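Side-chain contacts in nird-like protein (Hydrogenobacter thermophilus, PDB 4CH7), which catalyses the decarboxylation of siroheme to didecarboxysiroheme, releasing two molecules of carbon dioxide, in the biosynthesis of heme d1: residues A[108-111]-A[112-115]; A[114-117]-A[118-122]; A[243-246]-A[247-251]; A[288-291]-A[292-296]. All coordinates share one frame; numbering follows the deposited sequence.

Contact 1. Residues A[108-111]-A[112-115]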
loop_
_atom_site.group_PDB
_atom_site.type_symbol
_atom_site.label_atom_id
_atom_site.label_comp_id
_atom_site.label_asym_id
_atom_site.label_seq_id
_atom_site.Cartn_x
_atom_site.Cartn_y
_atom_site.Cartn_z
ATOM N N ALA A 108 -4.395 6.227 5.492
ATOM C CA ALA A 108 -4.292 7.112 4.336
ATOM C C ALA A 108 -5.467 8.080 4.345
ATOM O O ALA A 108 -6.621 7.658 4.438
ATOM C CB ALA A 108 -4.277 6.311 3.050
ATOM N N VAL A 109 -5.176 9.374 4.247
ATOM C CA VAL A 109 -6.216 10.396 4.306
ATOM C C VAL A 109 -6.299 11.171 2.992
ATOM O O VAL A 109 -5.286 11.673 2.503
ATOM C CB VAL A 109 -5.975 11.373 5.480
ATOM C CG1 VAL A 109 -6.970 12.521 5.438
ATOM C CG2 VAL A 109 -6.065 10.639 6.810
ATOM N N PRO A 110 -7.509 11.260 2.411
ATOM C CA PRO A 110 -7.729 12.056 1.197
ATOM C C PRO A 110 -7.449 13.530 1.455
ATOM O O PRO A 110 -7.581 13.974 2.595
ATOM C CB PRO A 110 -9.221 11.843 0.905
ATOM C CG PRO A 110 -9.824 11.427 2.218
ATOM C CD PRO A 110 -8.749 10.621 2.887
ATOM N N PRO A 111 -7.059 14.281 0.410
ATOM C CA PRO A 111 -6.782 15.711 0.580
ATOM C C PRO A 111 -8.068 16.507 0.793
ATOM O O PRO A 111 -9.141 16.019 0.442
ATOM C CB PRO A 111 -6.142 16.096 -0.756
ATOM C CG PRO A 111 -6.731 15.134 -1.745
ATOM C CD PRO A 111 -6.862 13.839 -0.985
ATOM N N GLU A 112 -7.953 17.703 1.365
ATOM C CA GLU A 112 -9.103 18.581 1.609
ATOM C C GLU A 112 -10.255 17.960 2.408
ATOM O O GLU A 112 -11.415 18.047 2.000
ATOM C CB GLU A 112 -9.647 19.160 0.298
ATOM C CG GLU A 112 -8.947 20.425 -0.172
ATOM C CD GLU A 112 -7.932 20.160 -1.264
ATOM O OE1 GLU A 112 -8.171 19.259 -2.096
ATOM O OE2 GLU A 112 -6.896 20.855 -1.292
ATOM N N ILE A 113 -9.935 17.348 3.543
ATOM C CA ILE A 113 -10.951 16.872 4.475
ATOM C C ILE A 113 -10.478 17.158 5.891
ATOM O O ILE A 113 -11.174 17.799 6.683
ATOM C CB ILE A 113 -11.233 15.363 4.309
ATOM C CG1 ILE A 113 -12.087 15.113 3.065
ATOM C CG2 ILE A 113 -11.935 14.806 5.542
ATOM C CD1 ILE A 113 -12.570 13.688 2.925
ATOM N N SER A 114 -9.274 16.684 6.186
ATOM C CA SER A 114 -8.623 16.909 7.465
ATOM C C SER A 114 -7.172 16.502 7.323
ATOM O O SER A 114 -6.849 15.597 6.550
ATOM C CB SER A 114 -9.278 16.070 8.558
ATOM O OG SER A 114 -8.520 16.110 9.754
ATOM N N GLU A 115 -6.290 17.179 8.048
ATOM C CA GLU A 115 -4.899 16.762 8.089
ATOM C C GLU A 115 -4.833 15.427 8.813
ATOM O O GLU A 115 -5.647 15.158 9.698
ATOM C CB GLU A 115 -4.039 17.804 8.798
ATOM C CG GLU A 115 -3.994 19.143 8.084
ATOM C CD GLU A 115 -3.314 20.218 8.898
ATOM O OE1 GLU A 115 -2.307 19.910 9.568
ATOM O OE2 GLU A 115 -3.790 21.370 8.869
HETATM O O HOH W 1 -7.303 16.025 3.863
#
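Val109 turns CG1 opposite its backbone nitrogen (chi1 174°), which sets this methyl 3.3 Å from Ser114 O on the far limb of the turn. Ile113 sends CG1 beside its own nitrogen and then runs on extended (chi2 -172°), and in that shape its CD1 meets Pro110 CG at 3.6 Å, the two side chains crossing obliquely. The turn is the strand-to-helix connection between strand 103-109 and helix 116-126 in an AsnC-like, ferredoxin-type alpha/beta domain. Two prolines suit the exit from the sheet: their rings restrict phi, and they bring no N-H that would need a partner. Glu112 then reverses the chain with a left-handed backbone, its side chain exposed to solvent. Within the loop a water takes the place of direct backbone pairing, accepting from Ile113 N at 3.0 Å and donating to Ser114 O at 2.8 Å. It also donates to Pro110 O, although that modelled separation is doubtfully short. Helix 323-335 closes over the apolar side, with Phe324 on Pro110 and Phe328 on both Ile113 and Ser114. Just before the helix start, Ser114 OG donates to Glu115 O at 3.0 Å, the hydroxyl oxygen lying 26° from the carbonyl plane.

Contact 2. Residues A[114-117]-A[118-122]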
loop_
_atom_site.group_PDB
_atom_site.type_symbol
_atom_site.label_atom_id
_atom_site.label_comp_id
_atom_site.label_asym_id
_atom_site.label_seq_id
_atom_site.Cartn_x
_atom_site.Cartn_y
_atom_site.Cartn_z
ATOM N N SER A 114 -9.274 16.684 6.186
ATOM C CA SER A 114 -8.623 16.909 7.465
ATOM C C SER A 114 -7.172 16.502 7.323
ATOM O O SER A 114 -6.849 15.597 6.550
ATOM C CB SER A 114 -9.278 16.070 8.558
ATOM O OG SER A 114 -8.520 16.110 9.754
ATOM N N GLU A 115 -6.290 17.179 8.048
ATOM C CA GLU A 115 -4.899 16.762 8.089
ATOM C C GLU A 115 -4.833 15.427 8.813
ATOM O O GLU A 115 -5.647 15.158 9.698
ATOM C CB GLU A 115 -4.039 17.804 8.798
ATOM C CG GLU A 115 -3.994 19.143 8.084
ATOM C CD GLU A 115 -3.314 20.218 8.898
ATOM O OE1 GLU A 115 -2.307 19.910 9.568
ATOM O OE2 GLU A 115 -3.790 21.370 8.869
ATOM N N LEU A 116 -3.875 14.592 8.423
ATOM C CA LEU A 116 -3.715 13.263 9.003
ATOM C C LEU A 116 -3.566 13.327 10.524
ATOM O O LEU A 116 -4.168 12.534 11.247
ATOM C CB LEU A 116 -2.514 12.557 8.367
ATOM C CG LEU A 116 -2.227 11.117 8.792
ATOM C CD1 LEU A 116 -1.881 10.263 7.587
ATOM C CD2 LEU A 116 -1.098 11.085 9.794
ATOM N N GLU A 117 -2.768 14.284 10.995
ATOM C CA GLU A 117 -2.532 14.478 12.426
ATOM C C GLU A 117 -3.805 14.790 13.209
ATOM O O GLU A 117 -3.937 14.401 14.372
ATOM C CB GLU A 117 -1.512 15.597 12.648
ATOM C CG GLU A 117 -0.060 15.148 12.588
ATOM C CD GLU A 117 0.436 14.891 11.176
ATOM O OE1 GLU A 117 -0.323 15.120 10.214
ATOM O OE2 GLU A 117 1.598 14.465 11.031
ATOM N N ASP A 118 -4.731 15.506 12.576
ATOM C CA ASP A 118 -6.009 15.817 13.204
ATOM C C ASP A 118 -6.869 14.558 13.292
ATOM O O ASP A 118 -7.476 14.278 14.326
ATOM C CB ASP A 118 -6.750 16.906 12.421
ATOM C CG ASP A 118 -6.072 18.260 12.516
ATOM O OD1 ASP A 118 -5.673 18.653 13.632
ATOM O OD2 ASP A 118 -5.939 18.933 11.472
ATOM N N VAL A 119 -6.909 13.807 12.193
ATOM C CA VAL A 119 -7.652 12.552 12.121
ATOM C C VAL A 119 -7.272 11.589 13.246
ATOM O O VAL A 119 -8.145 11.045 13.919
ATOM C CB VAL A 119 -7.451 11.862 10.753
ATOM C CG1 VAL A 119 -8.114 10.501 10.730
ATOM C CG2 VAL A 119 -7.993 12.731 9.634
ATOM N N VAL A 120 -5.973 11.394 13.453
ATOM C CA VAL A 120 -5.499 10.472 14.481
ATOM C C VAL A 120 -5.740 11.006 15.894
ATOM O O VAL A 120 -5.982 10.232 16.820
ATOM C CB VAL A 120 -4.003 10.107 14.293
ATOM C CG1 VAL A 120 -3.752 9.608 12.885
ATOM C CG2 VAL A 120 -3.102 11.294 14.589
ATOM N N ARG A 121 -5.676 12.327 16.054
ATOM C CA ARG A 121 -5.939 12.962 17.345
ATOM C C ARG A 121 -7.372 12.679 17.779
ATOM O O ARG A 121 -7.630 12.287 18.920
ATOM C CB ARG A 121 -5.704 14.477 17.269
ATOM C CG ARG A 121 -6.221 15.248 18.480
ATOM C CD ARG A 121 -5.926 16.740 18.376
ATOM N NE ARG A 121 -6.403 17.322 17.124
ATOM C CZ ARG A 121 -7.642 17.763 16.926
ATOM N NH1 ARG A 121 -8.545 17.684 17.892
ATOM N NH2 ARG A 121 -7.986 18.281 15.756
ATOM N N LEU A 122 -8.297 12.865 16.843
ATOM C CA LEU A 122 -9.708 12.604 17.084
ATOM C C LEU A 122 -9.970 11.115 17.316
ATOM O O LEU A 122 -10.812 10.752 18.138
ATOM C CB LEU A 122 -10.540 13.134 15.915
ATOM C CG LEU A 122 -10.445 14.647 15.727
ATOM C CD1 LEU A 122 -11.033 15.088 14.399
ATOM C CD2 LEU A 122 -11.128 15.361 16.877
#
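Ser114 and Val119 meet at the start of helix 116-126, where Ser114 OG lies 3.4 Å from Val119 CG2 and also touches Asp118 CB. The hydroxyl already donates to Glu115 O, the carbonyl of the N-cap residue. That same oxygen takes a straight i to i+4 bond from Val119 N at 3.1 Å (167° at the hydrogen) and a weak one from Asp118 N, so a single acceptor serves three donors. Replacing Ser114 by an alanine would probably leave Glu115 O without its side-chain donor and open a small gap beside Asp118 CB and Val119 CG2. Further along, Val120 N is satisfied by Leu116 O and Arg121 N by Glu117 O, the usual helical pattern. Two of the three acids have basic partners. Asp118 OD1 forms a salt bridge with Arg121 NH2 at 3.2 Å; it lies in the guanidinium plane, while the arginine reaches it from above the carboxylate plane. Glu117 pairs instead with Arg136 on strand 132-139. With CG beside its own nitrogen (chi1 -69°), Asp118 turns OD2 back toward Glu115, 3.5 Å from Glu115 CB; Glu115 OE2 stays 4.2 Å from Asp118 OD2, the carboxylates turned 56° apart. Three acids suit a helix start, whose partial positive charge probably eases the repulsion between Glu115 and Asp118, as the arginine partner of Asp118 should also do.

Contact 3. Residues A[243-246]-A[247-251]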
loop_
_atom_site.group_PDB
_atom_site.type_symbol
_atom_site.label_atom_id
_atom_site.label_comp_id
_atom_site.label_asym_id
_atom_site.label_seq_id
_atom_site.Cartn_x
_atom_site.Cartn_y
_atom_site.Cartn_z
ATOM N N GLU A 243 22.296 7.361 8.755
ATOM C CA GLU A 243 21.695 7.566 7.436
ATOM C C GLU A 243 22.677 7.416 6.275
ATOM O O GLU A 243 22.266 7.224 5.131
ATOM C CB GLU A 243 21.041 8.945 7.369
ATOM C CG GLU A 243 20.653 9.517 8.721
ATOM C CD GLU A 243 20.498 11.022 8.677
ATOM O OE1 GLU A 243 20.625 11.596 7.575
ATOM O OE2 GLU A 243 20.256 11.629 9.742
ATOM N N ASP A 244 23.970 7.515 6.567
ATOM C CA ASP A 244 24.997 7.319 5.551
ATOM C C ASP A 244 25.295 5.831 5.385
ATOM O O ASP A 244 26.250 5.444 4.707
ATOM C CB ASP A 244 26.269 8.087 5.919
ATOM C CG ASP A 244 26.821 7.691 7.276
ATOM O OD1 ASP A 244 26.099 7.028 8.049
ATOM O OD2 ASP A 244 27.979 8.054 7.576
ATOM N N ALA A 245 24.463 5.004 6.013
ATOM C CA ALA A 245 24.629 3.556 5.987
ATOM C C ALA A 245 23.318 2.830 5.680
ATOM O O ALA A 245 23.334 1.652 5.326
ATOM C CB ALA A 245 25.214 3.065 7.309
ATOM N N ILE A 246 22.193 3.534 5.815
ATOM C CA ILE A 246 20.869 2.946 5.579
ATOM C C ILE A 246 20.715 2.331 4.185
ATOM O O ILE A 246 20.029 1.321 4.023
ATOM C CB ILE A 246 19.722 3.966 5.809
ATOM C CG1 ILE A 246 19.899 5.207 4.929
ATOM C CG2 ILE A 246 19.629 4.362 7.274
ATOM C CD1 ILE A 246 18.956 6.342 5.272
ATOM N N GLU A 247 21.349 2.943 3.188
ATOM C CA GLU A 247 21.352 2.397 1.833
ATOM C C GLU A 247 21.987 1.012 1.817
ATOM O O GLU A 247 21.332 0.030 1.472
ATOM C CB GLU A 247 22.097 3.323 0.866
ATOM C CG GLU A 247 21.217 4.347 0.158
ATOM C CD GLU A 247 21.943 5.066 -0.966
ATOM O OE1 GLU A 247 23.078 4.662 -1.303
ATOM O OE2 GLU A 247 21.378 6.035 -1.514
ATOM N N GLU A 248 23.261 0.945 2.194
ATOM C CA GLU A 248 23.985 -0.321 2.275
ATOM C C GLU A 248 23.261 -1.336 3.157
ATOM O O GLU A 248 23.035 -2.475 2.744
ATOM C CB GLU A 248 25.401 -0.098 2.809
ATOM C CG GLU A 248 26.166 -1.391 3.054
ATOM C CD GLU A 248 27.062 -1.325 4.274
ATOM O OE1 GLU A 248 27.370 -0.204 4.732
ATOM O OE2 GLU A 248 27.460 -2.394 4.778
ATOM N N VAL A 249 22.902 -0.914 4.370
ATOM C CA VAL A 249 22.198 -1.777 5.317
ATOM C C VAL A 249 20.892 -2.309 4.729
ATOM O O VAL A 249 20.610 -3.506 4.814
ATOM C CB VAL A 249 21.916 -1.055 6.650
ATOM C CG1 VAL A 249 21.035 -1.909 7.543
ATOM C CG2 VAL A 249 23.217 -0.733 7.364
ATOM N N GLY A 250 20.106 -1.418 4.130
ATOM C CA GLY A 250 18.864 -1.804 3.481
ATOM C C GLY A 250 19.071 -2.868 2.418
ATOM O O GLY A 250 18.286 -3.814 2.317
ATOM N N ARG A 251 20.138 -2.717 1.636
ATOM C CA ARG A 251 20.472 -3.677 0.587
ATOM C C ARG A 251 20.994 -4.985 1.172
ATOM O O ARG A 251 20.690 -6.065 0.663
ATOM C CB ARG A 251 21.501 -3.087 -0.382
ATOM C CG ARG A 251 21.060 -1.789 -1.038
ATOM C CD ARG A 251 22.043 -1.313 -2.094
ATOM N NE ARG A 251 21.770 0.064 -2.499
ATOM C CZ ARG A 251 22.585 1.088 -2.270
ATOM N NH1 ARG A 251 23.739 0.895 -1.647
ATOM N NH2 ARG A 251 22.252 2.306 -2.671
#
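Over one face of the Arg251 guanidinium lies Glu247 O, 3.7 Å above the plane and displaced toward its rim, while the Glu247 carboxylate takes the nitrogen NH2. That salt bridge, Arg251 NH2 to Glu247 OE1 at 2.8 Å, contains a weak hydrogen bond because the N-H is bent away from the line to the acceptor. It links residues four apart on helix 246-254, the first helix of the second AsnC-like domain. Ala245 sits at the N-cap of that helix. The neighbouring acid, Glu248, has a different basic partner, Lys298. Acidic residues are well placed in this first turn, where the partial positive charge of the helix end would probably stabilise them.

Across the contact the backbone does the main work. Val249 N donates to Ala245 O at 2.8 Å, almost straight at the hydrogen (171°). Val249 CG2 packs tightly beside the same oxygen at 3.1 Å and looks across to Ala245 CB at 4.3 Å. Beta-branched Val249 is buried against Val241 and Leu300, and Ala245 is small enough to sit beside its CG2. Ile246 places CG1 between its nitrogen and its carbonyl carbon (chi1 57°), the crowded position, a rotation that puts CG1 3.2 Å from Glu247 N; the side chain packs on Val241 and Asn274. Gly250 has no side chain to press on the preceding turn, and its N reaches Ile246 O at 2.7 Å.

Contact 4. Residues A[288-291]-A[292-296]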
loop_
_atom_site.group_PDB
_atom_site.type_symbol
_atom_site.label_atom_id
_atom_site.label_comp_id
_atom_site.label_asym_id
_atom_site.label_seq_id
_atom_site.Cartn_x
_atom_site.Cartn_y
_atom_site.Cartn_z
ATOM N N LYS A 288 14.240 -14.044 15.048
ATOM C CA LYS A 288 15.185 -13.523 16.034
ATOM C C LYS A 288 16.628 -13.804 15.630
ATOM O O LYS A 288 17.489 -12.932 15.735
ATOM C CB LYS A 288 14.911 -14.120 17.417
ATOM C CG LYS A 288 13.751 -13.479 18.172
ATOM C CD LYS A 288 13.650 -14.028 19.592
ATOM C CE LYS A 288 12.508 -13.383 20.364
ATOM N NZ LYS A 288 12.348 -13.969 21.727
ATOM N N LEU A 289 16.880 -15.027 15.170
ATOM C CA LEU A 289 18.196 -15.425 14.679
ATOM C C LEU A 289 18.649 -14.526 13.531
ATOM O O LEU A 289 19.758 -13.988 13.552
ATOM C CB LEU A 289 18.173 -16.886 14.222
ATOM C CG LEU A 289 18.651 -17.948 15.214
ATOM C CD1 LEU A 289 18.042 -17.730 16.588
ATOM C CD2 LEU A 289 18.327 -19.347 14.707
ATOM N N LEU A 290 17.778 -14.368 12.537
ATOM C CA LEU A 290 18.053 -13.529 11.373
ATOM C C LEU A 290 18.364 -12.086 11.772
ATOM O O LEU A 290 19.278 -11.466 11.230
ATOM C CB LEU A 290 16.866 -13.570 10.405
ATOM C CG LEU A 290 16.845 -12.569 9.248
ATOM C CD1 LEU A 290 18.079 -12.718 8.377
ATOM C CD2 LEU A 290 15.579 -12.728 8.416
ATOM N N ALA A 291 17.598 -11.561 12.721
ATOM C CA ALA A 291 17.807 -10.206 13.217
ATOM C C ALA A 291 19.140 -10.088 13.955
ATOM O O ALA A 291 19.880 -9.121 13.764
ATOM C CB ALA A 291 16.659 -9.792 14.119
ATOM N N GLU A 292 19.432 -11.071 14.805
ATOM C CA GLU A 292 20.687 -11.108 15.557
ATOM C C GLU A 292 21.911 -11.136 14.638
ATOM O O GLU A 292 22.927 -10.502 14.926
ATOM C CB GLU A 292 20.715 -12.317 16.503
ATOM C CG GLU A 292 19.799 -12.204 17.722
ATOM C CD GLU A 292 19.712 -13.500 18.510
ATOM O OE1 GLU A 292 20.105 -14.557 17.974
ATOM O OE2 GLU A 292 19.250 -13.459 19.670
ATOM N N THR A 293 21.806 -11.879 13.539
ATOM C CA THR A 293 22.873 -11.956 12.544
ATOM C C THR A 293 23.140 -10.579 11.941
ATOM O O THR A 293 24.281 -10.112 11.907
ATOM C CB THR A 293 22.512 -12.935 11.411
ATOM O OG1 THR A 293 22.160 -14.210 11.966
ATOM C CG2 THR A 293 23.682 -13.103 10.455
ATOM N N ILE A 294 22.073 -9.945 11.461
ATOM C CA ILE A 294 22.134 -8.597 10.908
ATOM C C ILE A 294 22.720 -7.614 11.916
ATOM O O ILE A 294 23.594 -6.814 11.581
ATOM C CB ILE A 294 20.733 -8.118 10.471
ATOM C CG1 ILE A 294 20.266 -8.899 9.243
ATOM C CG2 ILE A 294 20.735 -6.626 10.177
ATOM C CD1 ILE A 294 18.829 -8.640 8.857
ATOM N N SER A 295 22.233 -7.688 13.151
ATOM C CA SER A 295 22.737 -6.861 14.242
ATOM C C SER A 295 24.240 -7.057 14.431
ATOM O O SER A 295 24.972 -6.103 14.694
ATOM C CB SER A 295 21.998 -7.197 15.539
ATOM O OG SER A 295 22.504 -6.455 16.631
ATOM N N ARG A 296 24.688 -8.300 14.280
ATOM C CA ARG A 296 26.090 -8.659 14.461
ATOM C C ARG A 296 26.968 -8.158 13.315
ATOM O O ARG A 296 27.930 -7.419 13.532
ATOM C CB ARG A 296 26.227 -10.179 14.590
ATOM C CG ARG A 296 27.661 -10.681 14.660
ATOM C CD ARG A 296 27.725 -12.205 14.678
ATOM N NE ARG A 296 26.873 -12.783 15.713
ATOM C CZ ARG A 296 25.746 -13.443 15.468
ATOM N NH1 ARG A 296 25.334 -13.615 14.220
ATOM N NH2 ARG A 296 25.027 -13.934 16.467
#
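Helix 284-297 carries this contact, a full turn in which Thr293 returns both its backbone and its side chain to Leu289. Thr293 N donates to Leu289 O at 2.9 Å, the routine i to i+4 bond. OG1, set beside its own nitrogen by chi1 of -54°, adds a second bond to the same oxygen, also at 2.9 Å, arriving 40° above the carbonyl plane. Threonine suits the site because its hydroxyl finds an acceptor within the helix itself. A valine in its place would probably cost Leu289 O its second donor, leaving the backbone N-H to hold that carbonyl.

This is the second helix of the second AsnC-like, ferredoxin-type domain, and it packs on the barrel sheet. Ala291, small enough to lie close, rests against Trp239 of strand 233-239 and against Tyr303 and Leu305 of strand 303-314. Ile294 also touches Trp239, and its CD1 approaches Leu290 CD1 at 4.2 Å. Ser295 N bonds to Ala291 O at 2.8 Å, while its hydroxyl is taken by Leu300 O beyond the helix. On the outer side Glu292 runs back over the preceding turn, CG lying 3.1 Å from Lys288 O and OE1 4.0 Å from Leu289 CD1. Arg296 lays one guanidinium face over Glu292 O, which sits 3.9 Å above the plane, toward the rim.

In the fold
From the N terminus, contact 1 closes the turn that leads out of strand 103-109, and contact 2 takes over where it ends, winding the first turns of helix 116-126. The two touch where Val109 CG2 meets Val119 CG2 at 4.0 Å, tying strand to helix in the first AsnC-like domain. Contact 3 opens helix 246-254 in the second such domain, and contact 4 lies on helix 284-297; their nearest atoms are about 5 Å apart without touching. Contacts 1 and 2 overlap at Ser114 and Glu115; contacts 3 and 4 follow in series, and none nests inside another. The strands of both domains close one antiparallel barrel, with contact centres of different domains at least 32 Å apart.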